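Local coordinates for ribose 5-phosphate isomerase B (Anaplasma phagocytophilum, PDB 4EM8), which probably catalyses the interconversion of ribose 5-phosphate and ribulose 5-phosphate, as in other type B ribose 5-phosphate isomerases, at residues S101-D106 / M130-L135; N108-G113 / Q123-T128. One frame throughout, in Å; residues are numbered along the deposited sequence.

Contact 1: S101-D106 / M130-L135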
ATOM      1  N   SER A 101       1.536   5.710   9.424  1.00 22.48           N
ATOM      2  CA  SER A 101       2.538   4.861   8.760  1.00 21.86           C
ATOM      3  C   SER A 101       3.935   4.999   9.397  1.00 22.26           C
ATOM      4  O   SER A 101       4.711   4.014   9.491  1.00 21.90           O
ATOM      5  CB  SER A 101       2.578   5.152   7.238  1.00 21.40           C
ATOM      6  OG  SER A 101       3.320   6.339   6.912  1.00 21.79           O
ATOM      7  N   ARG A 102       4.269   6.232   9.768  1.00 22.17           N
ATOM      8  CA  ARG A 102       5.488   6.537  10.495  1.00 23.52           C
ATOM      9  C   ARG A 102       5.437   5.971  11.929  1.00 24.45           C
ATOM     10  O   ARG A 102       6.346   5.249  12.382  1.00 24.09           O
ATOM     11  CB  ARG A 102       5.713   8.067  10.525  1.00 23.74           C
ATOM     12  CG  ARG A 102       6.070   8.653   9.145  1.00 24.01           C
ATOM     13  CD  ARG A 102       7.440   8.207   8.627  1.00 23.89           C
ATOM     14  NE  ARG A 102       8.437   8.512   9.653  1.00 24.28           N
ATOM     15  CZ  ARG A 102       9.312   7.663  10.175  1.00 25.12           C
ATOM     16  NH1 ARG A 102       9.437   6.415   9.728  1.00 24.17           N
ATOM     17  NH2 ARG A 102      10.082   8.087  11.190  1.00 26.57           N
ATOM     18  N   GLU A 103       4.365   6.287  12.638  1.00 25.65           N
ATOM     19  CA  GLU A 103       4.262   5.873  14.055  1.00 28.16           C
ATOM     20  C   GLU A 103       4.275   4.365  14.246  1.00 27.35           C
ATOM     21  O   GLU A 103       4.973   3.872  15.117  1.00 28.34           O
ATOM     22  CB  GLU A 103       3.013   6.465  14.696  1.00 29.81           C
ATOM     23  CG  GLU A 103       3.154   7.951  14.953  1.00 32.14           C
ATOM     24  CD  GLU A 103       1.976   8.517  15.715  1.00 35.00           C
ATOM     25  OE1 GLU A 103       0.854   7.999  15.563  1.00 37.11           O
ATOM     26  OE2 GLU A 103       2.176   9.510  16.429  1.00 38.23           O
ATOM     27  N   HIS A 104       3.511   3.642  13.430  1.00 26.49           N
ATOM     28  CA  HIS A 104       3.367   2.195  13.602  1.00 26.86           C
ATOM     29  C   HIS A 104       4.266   1.373  12.765  1.00 26.00           C
ATOM     30  O   HIS A 104       4.673   0.298  13.193  1.00 27.91           O
ATOM     31  CB  HIS A 104       1.956   1.725  13.268  1.00 27.77           C
ATOM     32  CG  HIS A 104       0.874   2.414  14.050  1.00 29.26           C
ATOM     33  ND1 HIS A 104      -0.412   2.178  13.826  1.00 29.61           N
ATOM     34  CD2 HIS A 104       0.929   3.360  15.090  1.00 31.71           C
ATOM     35  CE1 HIS A 104      -1.172   2.925  14.656  1.00 31.34           C
ATOM     36  NE2 HIS A 104      -0.354   3.658  15.428  1.00 31.98           N
ATOM     37  N   ASN A 105       4.521   1.792  11.526  1.00 24.78           N
ATOM     38  CA  ASN A 105       5.289   0.945  10.612  1.00 23.76           C
ATOM     39  C   ASN A 105       6.701   1.439  10.281  1.00 23.72           C
ATOM     40  O   ASN A 105       7.409   0.788   9.478  1.00 24.05           O
ATOM     41  CB  ASN A 105       4.472   0.706   9.343  1.00 22.90           C
ATOM     42  CG  ASN A 105       3.037   0.372   9.656  1.00 23.32           C
ATOM     43  OD1 ASN A 105       2.189   1.263   9.677  1.00 23.53           O
ATOM     44  ND2 ASN A 105       2.752  -0.906   9.928  1.00 22.77           N
ATOM     45  N   ASP A 106       7.111   2.543  10.906  1.00 23.72           N
ATOM     46  CA  ASP A 106       8.379   3.208  10.605  1.00 24.15           C
ATOM     47  C   ASP A 106       8.554   3.376   9.110  1.00 23.08           C
ATOM     48  O   ASP A 106       9.587   2.991   8.560  1.00 23.84           O
ATOM     49  CB  ASP A 106       9.560   2.413  11.157  1.00 24.73           C
ATOM     50  CG  ASP A 106      10.836   3.267  11.301  1.00 26.16           C
ATOM     51  OD1 ASP A 106      10.756   4.515  11.282  1.00 26.16           O
ATOM     52  OD2 ASP A 106      11.925   2.678  11.435  1.00 27.18           O
ATOM     53  N   MET A 130       7.691  13.366   7.064  1.00 25.28           N
ATOM     54  CA  MET A 130       9.074  13.695   7.396  1.00 26.53           C
ATOM     55  C   MET A 130       9.315  14.071   8.866  1.00 27.32           C
ATOM     56  O   MET A 130      10.443  13.955   9.324  1.00 28.13           O
ATOM     57  CB  MET A 130       9.581  14.856   6.515  1.00 28.30           C
ATOM     58  CG  MET A 130       9.595  14.588   5.006  1.00 28.40           C
ATOM     59  SD  MET A 130      10.784  13.331   4.488  1.00 31.33           S
ATOM     60  CE  MET A 130      12.322  14.155   4.906  1.00 32.30           C
ATOM     61  N   THR A 131       8.284  14.528   9.577  1.00 26.59           N
ATOM     62  CA  THR A 131       8.421  15.037  10.923  1.00 27.95           C
ATOM     63  C   THR A 131       7.767  14.148  12.006  1.00 28.11           C
ATOM     64  O   THR A 131       7.704  14.553  13.169  1.00 29.80           O
ATOM     65  CB  THR A 131       7.867  16.466  11.039  1.00 28.97           C
ATOM     66  OG1 THR A 131       6.566  16.530  10.449  1.00 28.95           O
ATOM     67  CG2 THR A 131       8.773  17.471  10.316  1.00 29.68           C
ATOM     68  N   THR A 132       7.294  12.962  11.635  1.00 26.75           N
ATOM     69  CA  THR A 132       6.698  12.012  12.602  1.00 26.53           C
ATOM     70  C   THR A 132       7.686  10.908  12.963  1.00 27.16           C
ATOM     71  O   THR A 132       8.202  10.188  12.115  1.00 26.95           O
ATOM     72  CB  THR A 132       5.399  11.383  12.066  1.00 25.94           C
ATOM     73  OG1 THR A 132       4.509  12.404  11.648  1.00 25.49           O
ATOM     74  CG2 THR A 132       4.677  10.519  13.137  1.00 25.26           C
ATOM     75  N   ALA A 133       7.963  10.804  14.255  1.00 28.52           N
ATOM     76  CA  ALA A 133       8.817   9.774  14.813  1.00 29.34           C
ATOM     77  C   ALA A 133       8.107   8.416  14.883  1.00 28.46           C
ATOM     78  O   ALA A 133       6.883   8.325  15.098  1.00 28.49           O
ATOM     79  CB  ALA A 133       9.283  10.203  16.219  1.00 30.93           C
ATOM     80  N   PHE A 134       8.898   7.363  14.742  1.00 28.45           N
ATOM     81  CA  PHE A 134       8.433   5.994  14.939  1.00 29.23           C
ATOM     82  C   PHE A 134       8.153   5.826  16.437  1.00 29.98           C
ATOM     83  O   PHE A 134       8.961   6.250  17.267  1.00 29.98           O
ATOM     84  CB  PHE A 134       9.535   5.024  14.461  1.00 29.39           C
ATOM     85  CG  PHE A 134       9.238   3.552  14.691  1.00 30.32           C
ATOM     86  CD1 PHE A 134       7.998   3.007  14.398  1.00 29.42           C
ATOM     87  CD2 PHE A 134      10.241   2.700  15.173  1.00 31.09           C
ATOM     88  CE1 PHE A 134       7.748   1.651  14.605  1.00 30.86           C
ATOM     89  CE2 PHE A 134       9.987   1.344  15.370  1.00 31.74           C
ATOM     90  CZ  PHE A 134       8.742   0.821  15.098  1.00 30.22           C
ATOM     91  N   LEU A 135       7.031   5.208  16.781  1.00 29.80           N
ATOM     92  CA  LEU A 135       6.701   5.008  18.192  1.00 31.15           C
ATOM     93  C   LEU A 135       7.476   3.863  18.888  1.00 31.60           C
ATOM     94  O   LEU A 135       7.554   3.843  20.115  1.00 31.53           O
ATOM     95  CB  LEU A 135       5.201   4.848  18.396  1.00 32.01           C
ATOM     96  CG  LEU A 135       4.337   6.094  18.123  1.00 33.11           C
ATOM     97  CD1 LEU A 135       2.852   5.794  18.354  1.00 33.20           C
ATOM     98  CD2 LEU A 135       4.764   7.310  18.953  1.00 33.88           C
TER

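Contact 2: N108-G113 / Q123-T128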
ATOM      1  N   ASN A 108       9.371   4.224   5.454  1.00 22.77           N
ATOM      2  CA  ASN A 108      10.518   4.949   4.916  1.00 21.95           C
ATOM      3  C   ASN A 108      10.346   5.387   3.443  1.00 21.08           C
ATOM      4  O   ASN A 108      11.205   6.094   2.911  1.00 21.53           O
ATOM      5  CB  ASN A 108      11.825   4.177   5.168  1.00 23.00           C
ATOM      6  CG  ASN A 108      11.816   2.781   4.601  1.00 23.63           C
ATOM      7  OD1 ASN A 108      10.957   2.418   3.773  1.00 23.48           O
ATOM      8  ND2 ASN A 108      12.810   1.968   5.021  1.00 24.71           N
ATOM      9  N   VAL A 109       9.234   4.994   2.815  1.00 20.27           N
ATOM     10  CA  VAL A 109       8.847   5.426   1.448  1.00 19.73           C
ATOM     11  C   VAL A 109       7.379   5.889   1.407  1.00 19.67           C
ATOM     12  O   VAL A 109       6.429   5.139   1.751  1.00 19.95           O
ATOM     13  CB  VAL A 109       9.073   4.303   0.420  1.00 19.46           C
ATOM     14  CG1 VAL A 109       8.496   4.634  -0.974  1.00 18.49           C
ATOM     15  CG2 VAL A 109      10.566   3.963   0.362  1.00 19.95           C
ATOM     16  N   LEU A 110       7.200   7.133   0.983  1.00 19.75           N
ATOM     17  CA  LEU A 110       5.885   7.738   0.822  1.00 19.54           C
ATOM     18  C   LEU A 110       5.460   7.671  -0.652  1.00 19.53           C
ATOM     19  O   LEU A 110       6.191   8.136  -1.533  1.00 20.21           O
ATOM     20  CB  LEU A 110       5.904   9.177   1.339  1.00 19.80           C
ATOM     21  CG  LEU A 110       4.672  10.121   1.181  1.00 19.91           C
ATOM     22  CD1 LEU A 110       3.387   9.488   1.704  1.00 20.24           C
ATOM     23  CD2 LEU A 110       4.921  11.478   1.854  1.00 19.85           C
ATOM     24  N   CYS A 111       4.300   7.072  -0.927  1.00 19.16           N
ATOM     25  CA  CYS A 111       3.754   7.044  -2.283  1.00 19.42           C
ATOM     26  C   CYS A 111       2.567   8.000  -2.459  1.00 19.53           C
ATOM     27  O   CYS A 111       1.730   8.060  -1.593  1.00 19.92           O
ATOM     28  CB  CYS A 111       3.307   5.621  -2.614  1.00 19.00           C
ATOM     29  SG  CYS A 111       4.668   4.426  -2.488  1.00 19.93           S
ATOM     30  N   PHE A 112       2.493   8.705  -3.582  1.00 19.85           N
ATOM     31  CA  PHE A 112       1.364   9.570  -3.923  1.00 20.59           C
ATOM     32  C   PHE A 112       0.749   9.172  -5.262  1.00 20.83           C
ATOM     33  O   PHE A 112       1.438   8.645  -6.120  1.00 21.13           O
ATOM     34  CB  PHE A 112       1.818  11.020  -4.111  1.00 20.99           C
ATOM     35  CG  PHE A 112       2.207  11.695  -2.859  1.00 21.34           C
ATOM     36  CD1 PHE A 112       1.242  12.065  -1.957  1.00 21.88           C
ATOM     37  CD2 PHE A 112       3.537  12.044  -2.618  1.00 21.83           C
ATOM     38  CE1 PHE A 112       1.584  12.700  -0.790  1.00 22.29           C
ATOM     39  CE2 PHE A 112       3.886  12.697  -1.463  1.00 21.50           C
ATOM     40  CZ  PHE A 112       2.900  13.041  -0.556  1.00 22.37           C
ATOM     41  N   GLY A 113      -0.527   9.512  -5.416  1.00 21.50           N
ATOM     42  CA  GLY A 113      -1.308   9.366  -6.648  1.00 22.12           C
ATOM     43  C   GLY A 113      -1.525  10.760  -7.166  1.00 23.13           C
ATOM     44  O   GLY A 113      -2.453  11.470  -6.720  1.00 24.34           O
ATOM     45  N   GLN A 123       1.956  18.342  -0.141  1.00 26.58           N
ATOM     46  CA  GLN A 123       3.035  18.964   0.614  1.00 27.55           C
ATOM     47  C   GLN A 123       2.820  18.802   2.145  1.00 27.92           C
ATOM     48  O   GLN A 123       3.774  18.526   2.874  1.00 27.07           O
ATOM     49  CB  GLN A 123       3.129  20.446   0.199  1.00 29.95           C
ATOM     50  CG  GLN A 123       4.032  21.326   1.030  1.00 31.10           C
ATOM     51  CD  GLN A 123       3.735  22.806   0.781  1.00 34.83           C
ATOM     52  OE1 GLN A 123       3.797  23.275  -0.356  1.00 35.35           O
ATOM     53  NE2 GLN A 123       3.385  23.530   1.839  1.00 35.65           N
ATOM     54  N   SER A 124       1.574  18.981   2.623  1.00 28.77           N
ATOM     55  CA  SER A 124       1.250  18.718   4.046  1.00 29.13           C
ATOM     56  C   SER A 124       1.514  17.264   4.416  1.00 26.59           C
ATOM     57  O   SER A 124       2.089  16.996   5.483  1.00 26.13           O
ATOM     58  CB  SER A 124      -0.184  19.093   4.402  1.00 31.37           C
ATOM     59  OG  SER A 124      -0.445  20.409   3.969  1.00 35.69           O
ATOM     60  N   VAL A 125       1.149  16.338   3.514  1.00 24.51           N
ATOM     61  CA  VAL A 125       1.328  14.908   3.780  1.00 22.43           C
ATOM     62  C   VAL A 125       2.795  14.528   3.920  1.00 21.82           C
ATOM     63  O   VAL A 125       3.185  13.842   4.880  1.00 20.86           O
ATOM     64  CB  VAL A 125       0.656  14.012   2.730  1.00 21.72           C
ATOM     65  CG1 VAL A 125       0.952  12.532   3.013  1.00 20.25           C
ATOM     66  CG2 VAL A 125      -0.831  14.247   2.755  1.00 21.84           C
ATOM     67  N   LEU A 126       3.591  15.014   2.969  1.00 21.33           N
ATOM     68  CA  LEU A 126       5.020  14.900   2.995  1.00 21.89           C
ATOM     69  C   LEU A 126       5.626  15.550   4.243  1.00 22.62           C
ATOM     70  O   LEU A 126       6.495  14.961   4.832  1.00 22.49           O
ATOM     71  CB  LEU A 126       5.621  15.531   1.740  1.00 22.03           C
ATOM     72  CG  LEU A 126       7.161  15.493   1.647  1.00 22.48           C
ATOM     73  CD1 LEU A 126       7.716  14.073   1.702  1.00 21.79           C
ATOM     74  CD2 LEU A 126       7.576  16.202   0.356  1.00 23.12           C
ATOM     75  N   TYR A 127       5.131  16.714   4.674  1.00 23.43           N
ATOM     76  CA  TYR A 127       5.703  17.364   5.855  1.00 25.23           C
ATOM     77  C   TYR A 127       5.493  16.473   7.095  1.00 25.38           C
ATOM     78  O   TYR A 127       6.429  16.204   7.856  1.00 24.92           O
ATOM     79  CB  TYR A 127       5.105  18.762   6.093  1.00 27.32           C
ATOM     80  CG  TYR A 127       5.716  19.413   7.321  1.00 29.13           C
ATOM     81  CD1 TYR A 127       7.023  19.872   7.280  1.00 30.39           C
ATOM     82  CD2 TYR A 127       5.010  19.522   8.528  1.00 30.07           C
ATOM     83  CE1 TYR A 127       7.623  20.453   8.388  1.00 32.51           C
ATOM     84  CE2 TYR A 127       5.605  20.101   9.656  1.00 31.96           C
ATOM     85  CZ  TYR A 127       6.912  20.559   9.576  1.00 32.85           C
ATOM     86  OH  TYR A 127       7.550  21.150  10.629  1.00 36.66           O
ATOM     87  N   THR A 128       4.255  16.000   7.250  1.00 25.62           N
ATOM     88  CA  THR A 128       3.862  15.084   8.335  1.00 25.31           C
ATOM     89  C   THR A 128       4.732  13.825   8.315  1.00 24.32           C
ATOM     90  O   THR A 128       5.346  13.475   9.336  1.00 24.44           O
ATOM     91  CB  THR A 128       2.379  14.732   8.217  1.00 25.53           C
ATOM     92  OG1 THR A 128       1.611  15.934   8.347  1.00 26.88           O
ATOM     93  CG2 THR A 128       1.911  13.739   9.303  1.00 25.22           C
TER

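Contact 1: S101-D106 / M130-L135
The chain that leaves helix 119-131 runs in extended form across the C-terminal end of helix 95-105, closest where the CA atoms of Glu103 and Phe134 stand 4.3 Å apart. One straight backbone bond fastens it there: Leu135 N donates to a lone pair of Glu103 O over 3.0 Å, at 163°. Arg102 makes the second link. Its chain bends at chi2 and chi3, so that the guanidinium curls back to Thr132 O, where two N-H groups converge on the one oxygen at bent angles, Arg102 NH2 at 3.0 Å and NE more weakly. On the other side of the group, Arg102 NH1 reaches Asp106 OD1 at 2.8 Å in a salt bridge and also bonds Ala107 O. Asp106 has left the helix with positive phi (48°), and its CG is anti to the backbone N. Its carboxylate thereby stacks on the Phe134 ring, the two planes 15° apart, while Asp106 CB sits over the ring face, 3.8 Å from the centroid, in a CH-pi contact. His104 O lies in the plane of the same ring, at its edge. Glu103 runs alongside Leu135, its CG against Thr132 CG2 at 3.5 Å and its OE1 bridged to Lys99. Beyond the contact, Phe134 rests on His139 and Val143 of helix 138-146, and His104, the predicted proton donor, stacks on His139. Arg102 thus holds the exit chain against the last turn of helix 95-105, which carries His104, and its pairing with Asp106 would offset that charge and probably keep the carboxylate ionised.

Contact 2: N108-G113 / Q123-T128
In the alpha/beta fold of this enzyme, strand 109-113 of the parallel sheet and helix 119-131 form a beta-alpha unit, the helix returning over the strand at 169°, where the axes of strand 109-113 and helix segment 123-128 approach to 10.1 Å. Four apolar side chains make the first shell, with no hydrogen bond between the segments. Leu110 and Phe112, two apart on the strand, both direct their side chains at the helix. Leu110, its CG anti to the backbone N, divides its methyls: CD2 presses on the helix backbone at Leu126 CA, 3.6 Å away, and also meets Leu126 CD1, whereas CD1 faces Val125 CG1. Phe112 slides past Val125 in the opposite direction, presenting its rim, so that Val125 CB lies in the ring plane at the edge. Leu110 CD1 lies over one face of that ring, displaced toward the rim, 4.2 Å above the plane, and so joins the two strand residues into one surface. Around this shell, Val68 of strand 66-71 touches both Phe112 and Leu126, Leu25 of helix 19-31 touches Phe112, and Ala98 of helix 95-105 packs on Val125. Beside the ring's tip, Phe112 CE1 comes within 3.9 Å of Val125 CG1.

In the fold
Order along the chain relates the two contacts: helix 95-105, strand 109-113 and helix 119-131 follow one another, and contact 2 is nested inside the loop that contact 1 closes. Their centres are about 12 Å apart, and helix 119-131 serves both. Contact 2 seats this helix against one face of the parallel sheet, in a buried contact whose centre is about 6 Å from that of the chain; contact 1, about 13 Å out, ties the chain beyond its end to helix 95-105. That exit leads on to helix 138-146, which carries the predicted substrate-binding Arg138 and Arg142. Thr73 and Ile75 of the second subunit pack against this end of helix 95-105, consistent with a site shared between subunits.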